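Local atomic coordinates of occlusion-derived virus envelope protein E66 (Autographa californica nucleopolyhedrovirus, PDB entry 3VSN), a protein that is a chondroitin lyase of the occlusion-derived virus envelope, acts on non-sulfated chondroitin and is essential for oral infectivity. Residues I368-G373 and L556-H561. Residues are numbered along the deposited sequence; the frame is centred on the assembly and turned at random.
Sequences IWNRRG and LNVEGH
I368 and N370 of one beta sheet pack against L556 and V558 of another, in the beta-rich region of this alpha/alpha-toroid and beta-sandwich lyase. Strand 367-370 is the outer strand of a four-stranded antiparallel sheet. Strand 550-558 lies within a seven-stranded one. Their short segments run nearly parallel, at 22°, with axes 7.8 Å apart. The two strands meet through side chains, away from the annotated catalytic residues.

The apolar part is buried and centres on I368. With chi1 at 62° CG1 is flanked by both backbone neighbours, and the extended chi2 (-180°) sends CD1 to the other strand. I368 CD1 lies 4.0 Å from L556 CB and 4.4 Å from V558 CG2. The I368 and L556 side chains run alongside each other, pointing opposite ways. F448 and Y335 also touch I368.

The polar part is at the strand ends, where each strand runs into a beta turn: type I at N370-G373 and type II at V558-H561. The N370 side chain crosses that of V558 at about a right angle, with ND2 3.4 Å from V558 CG1. N370 OD1 closes an Asx turn, taking the N-H of R372 (N to OD1 2.9 Å) on a lone pair lying in the plane of the amide. ND2 also donates to G508 O, and with OD1 held by R372 N this sets which way round the amide lies. A water links the two turns: it accepts from N370 ND2 at 2.9 Å and donates to E559 O, also at 2.9 Å.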
ATOM      1  N   ILE A 368     -11.498  -1.337   9.186  1.00 11.98           N
ATOM      2  CA  ILE A 368     -11.989  -0.390   8.201  1.00 11.81           C
ATOM      3  C   ILE A 368     -11.674   1.008   8.718  1.00 11.89           C
ATOM      4  O   ILE A 368     -11.714   1.257   9.928  1.00 11.74           O
ATOM      5  CB  ILE A 368     -13.499  -0.560   7.907  1.00 11.77           C
ATOM      6  CG1 ILE A 368     -14.354  -0.302   9.162  1.00 11.70           C
ATOM      7  CG2 ILE A 368     -13.761  -1.942   7.323  1.00 11.64           C
ATOM      8  CD1 ILE A 368     -15.852  -0.454   8.948  1.00 11.85           C
ATOM      9  N   TRP A 369     -11.320   1.898   7.801  1.00 11.86           N
ATOM     10  CA  TRP A 369     -11.029   3.273   8.150  1.00 12.15           C
ATOM     11  C   TRP A 369     -12.033   4.163   7.495  1.00 12.15           C
ATOM     12  O   TRP A 369     -12.188   4.144   6.272  1.00 11.91           O
ATOM     13  CB  TRP A 369      -9.621   3.655   7.711  1.00 12.38           C
ATOM     14  CG  TRP A 369      -8.518   2.985   8.494  1.00 12.70           C
ATOM     15  CD1 TRP A 369      -7.920   3.430   9.669  1.00 12.88           C
ATOM     16  CD2 TRP A 369      -7.826   1.727   8.170  1.00 12.81           C
ATOM     17  NE1 TRP A 369      -6.941   2.559  10.084  1.00 12.92           N
ATOM     18  CE2 TRP A 369      -6.828   1.522   9.231  1.00 12.96           C
ATOM     19  CE3 TRP A 369      -7.929   0.786   7.151  1.00 12.92           C
ATOM     20  CZ2 TRP A 369      -5.987   0.417   9.247  1.00 12.89           C
ATOM     21  CZ3 TRP A 369      -7.072  -0.321   7.176  1.00 13.06           C
ATOM     22  CH2 TRP A 369      -6.127  -0.501   8.202  1.00 12.96           C
ATOM     23  N   ASN A 370     -12.734   4.940   8.315  1.00 12.30           N
ATOM     24  CA  ASN A 370     -13.685   5.935   7.835  1.00 12.57           C
ATOM     25  C   ASN A 370     -12.949   6.942   6.955  1.00 12.74           C
ATOM     26  O   ASN A 370     -11.964   7.539   7.388  1.00 12.45           O
ATOM     27  CB  ASN A 370     -14.347   6.634   9.034  1.00 12.65           C
ATOM     28  CG  ASN A 370     -15.538   7.486   8.638  1.00 12.73           C
ATOM     29  OD1 ASN A 370     -15.472   8.274   7.693  1.00 12.92           O
ATOM     30  ND2 ASN A 370     -16.636   7.339   9.372  1.00 12.73           N
ATOM     31  N   ARG A 371     -13.416   7.117   5.721  1.00 13.09           N
ATOM     32  CA  ARG A 371     -12.748   8.008   4.765  1.00 13.83           C
ATOM     33  C   ARG A 371     -12.711   9.465   5.225  1.00 14.72           C
ATOM     34  O   ARG A 371     -11.847  10.231   4.798  1.00 14.93           O
ATOM     35  CB  ARG A 371     -13.377   7.890   3.376  1.00 13.50           C
ATOM     36  CG  ARG A 371     -13.062   6.567   2.690  1.00 13.33           C
ATOM     37  CD  ARG A 371     -13.607   6.521   1.276  1.00 13.47           C
ATOM     38  NE  ARG A 371     -12.948   7.497   0.405  1.00 13.34           N
ATOM     39  CZ  ARG A 371     -13.309   7.748  -0.850  1.00 13.49           C
ATOM     40  NH1 ARG A 371     -14.323   7.092  -1.406  1.00 13.39           N
ATOM     41  NH2 ARG A 371     -12.648   8.657  -1.554  1.00 13.39           N
ATOM     42  N   ARG A 372     -13.637   9.830   6.108  1.00 15.84           N
ATOM     43  CA  ARG A 372     -13.656  11.166   6.702  1.00 16.98           C
ATOM     44  C   ARG A 372     -13.018  11.217   8.098  1.00 16.95           C
ATOM     45  O   ARG A 372     -12.994  12.270   8.744  1.00 16.68           O
ATOM     46  CB  ARG A 372     -15.079  11.730   6.699  1.00 18.33           C
ATOM     47  CG  ARG A 372     -15.577  12.028   5.284  1.00 20.23           C
ATOM     48  CD  ARG A 372     -16.884  12.806   5.243  1.00 22.26           C
ATOM     49  NE  ARG A 372     -17.057  13.648   6.419  1.00 24.11           N
ATOM     50  CZ  ARG A 372     -18.156  13.677   7.168  1.00 25.46           C
ATOM     51  NH1 ARG A 372     -19.215  12.938   6.856  1.00 26.62           N
ATOM     52  NH2 ARG A 372     -18.200  14.473   8.222  1.00 26.71           N
ATOM     53  N   GLY A 373     -12.468  10.086   8.539  1.00 16.93           N
ATOM     54  CA  GLY A 373     -11.786  10.010   9.830  1.00 17.17           C
ATOM     55  C   GLY A 373     -10.412  10.661   9.812  1.00 17.75           C
ATOM     56  O   GLY A 373      -9.904  11.029   8.754  1.00 17.44           O
ATOM     57  N   LEU A 556     -17.315  -4.227  12.765  1.00 12.12           N
ATOM     58  CA  LEU A 556     -17.109  -2.789  12.778  1.00 12.32           C
ATOM     59  C   LEU A 556     -18.101  -2.160  11.803  1.00 12.49           C
ATOM     60  O   LEU A 556     -18.402  -2.753  10.767  1.00 11.98           O
ATOM     61  CB  LEU A 556     -15.668  -2.448  12.376  1.00 12.22           C
ATOM     62  CG  LEU A 556     -14.503  -3.000  13.219  1.00 12.32           C
ATOM     63  CD1 LEU A 556     -13.166  -2.616  12.596  1.00 12.19           C
ATOM     64  CD2 LEU A 556     -14.568  -2.528  14.668  1.00 12.03           C
ATOM     65  N   ASN A 557     -18.619  -0.985  12.157  1.00 12.97           N
ATOM     66  CA  ASN A 557     -19.482  -0.184  11.286  1.00 13.84           C
ATOM     67  C   ASN A 557     -18.901   1.190  11.117  1.00 13.62           C
ATOM     68  O   ASN A 557     -18.283   1.714  12.047  1.00 13.59           O
ATOM     69  CB  ASN A 557     -20.852   0.049  11.928  1.00 15.23           C
ATOM     70  CG  ASN A 557     -21.722  -1.171  11.913  1.00 16.56           C
ATOM     71  OD1 ASN A 557     -21.900  -1.809  10.877  1.00 18.04           O
ATOM     72  ND2 ASN A 557     -22.295  -1.489  13.059  1.00 17.00           N
ATOM     73  N   VAL A 558     -19.143   1.794   9.958  1.00 13.19           N
ATOM     74  CA  VAL A 558     -18.942   3.224   9.795  1.00 13.26           C
ATOM     75  C   VAL A 558     -19.952   3.920  10.710  1.00 13.50           C
ATOM     76  O   VAL A 558     -21.142   3.579  10.706  1.00 13.08           O
ATOM     77  CB  VAL A 558     -19.160   3.680   8.336  1.00 12.96           C
ATOM     78  CG1 VAL A 558     -19.020   5.195   8.217  1.00 13.01           C
ATOM     79  CG2 VAL A 558     -18.171   2.991   7.407  1.00 12.92           C
ATOM     80  N   GLU A 559     -19.469   4.871  11.503  1.00 14.00           N
ATOM     81  CA  GLU A 559     -20.334   5.629  12.407  1.00 14.96           C
ATOM     82  C   GLU A 559     -21.492   6.247  11.634  1.00 15.42           C
ATOM     83  O   GLU A 559     -21.292   6.855  10.582  1.00 15.41           O
ATOM     84  CB  GLU A 559     -19.539   6.710  13.146  1.00 15.20           C
ATOM     85  CG  GLU A 559     -20.335   7.404  14.242  1.00 16.00           C
ATOM     86  CD  GLU A 559     -19.513   8.370  15.072  1.00 16.58           C
ATOM     87  OE1 GLU A 559     -18.365   8.687  14.693  1.00 17.16           O
ATOM     88  OE2 GLU A 559     -20.028   8.818  16.112  1.00 16.97           O
ATOM     89  N   GLY A 560     -22.701   6.067  12.161  1.00 16.53           N
ATOM     90  CA  GLY A 560     -23.922   6.533  11.508  1.00 17.56           C
ATOM     91  C   GLY A 560     -24.558   5.532  10.553  1.00 18.29           C
ATOM     92  O   GLY A 560     -25.606   5.822   9.965  1.00 18.17           O
ATOM     93  N   HIS A 561     -23.935   4.359  10.395  1.00 18.55           N
ATOM     94  CA  HIS A 561     -24.395   3.342   9.434  1.00 19.17           C
ATOM     95  C   HIS A 561     -24.557   1.965  10.021  1.00 19.91           C
ATOM     96  O   HIS A 561     -23.734   1.074   9.761  1.00 21.04           O
ATOM     97  CB  HIS A 561     -23.442   3.258   8.246  1.00 19.22           C
ATOM     98  CG  HIS A 561     -23.482   4.460   7.345  1.00 19.51           C
ATOM     99  ND1 HIS A 561     -22.655   5.511   7.504  1.00 19.91           N
ATOM    100  CD2 HIS A 561     -24.286   4.753   6.250  1.00 19.67           C
ATOM    101  CE1 HIS A 561     -22.915   6.430   6.560  1.00 19.71           C
ATOM    102  NE2 HIS A 561     -23.916   5.968   5.795  1.00 20.37           N
TER
HETATM  103  O   HOH W   1     -19.256   8.651   9.480  1.00 28.01           O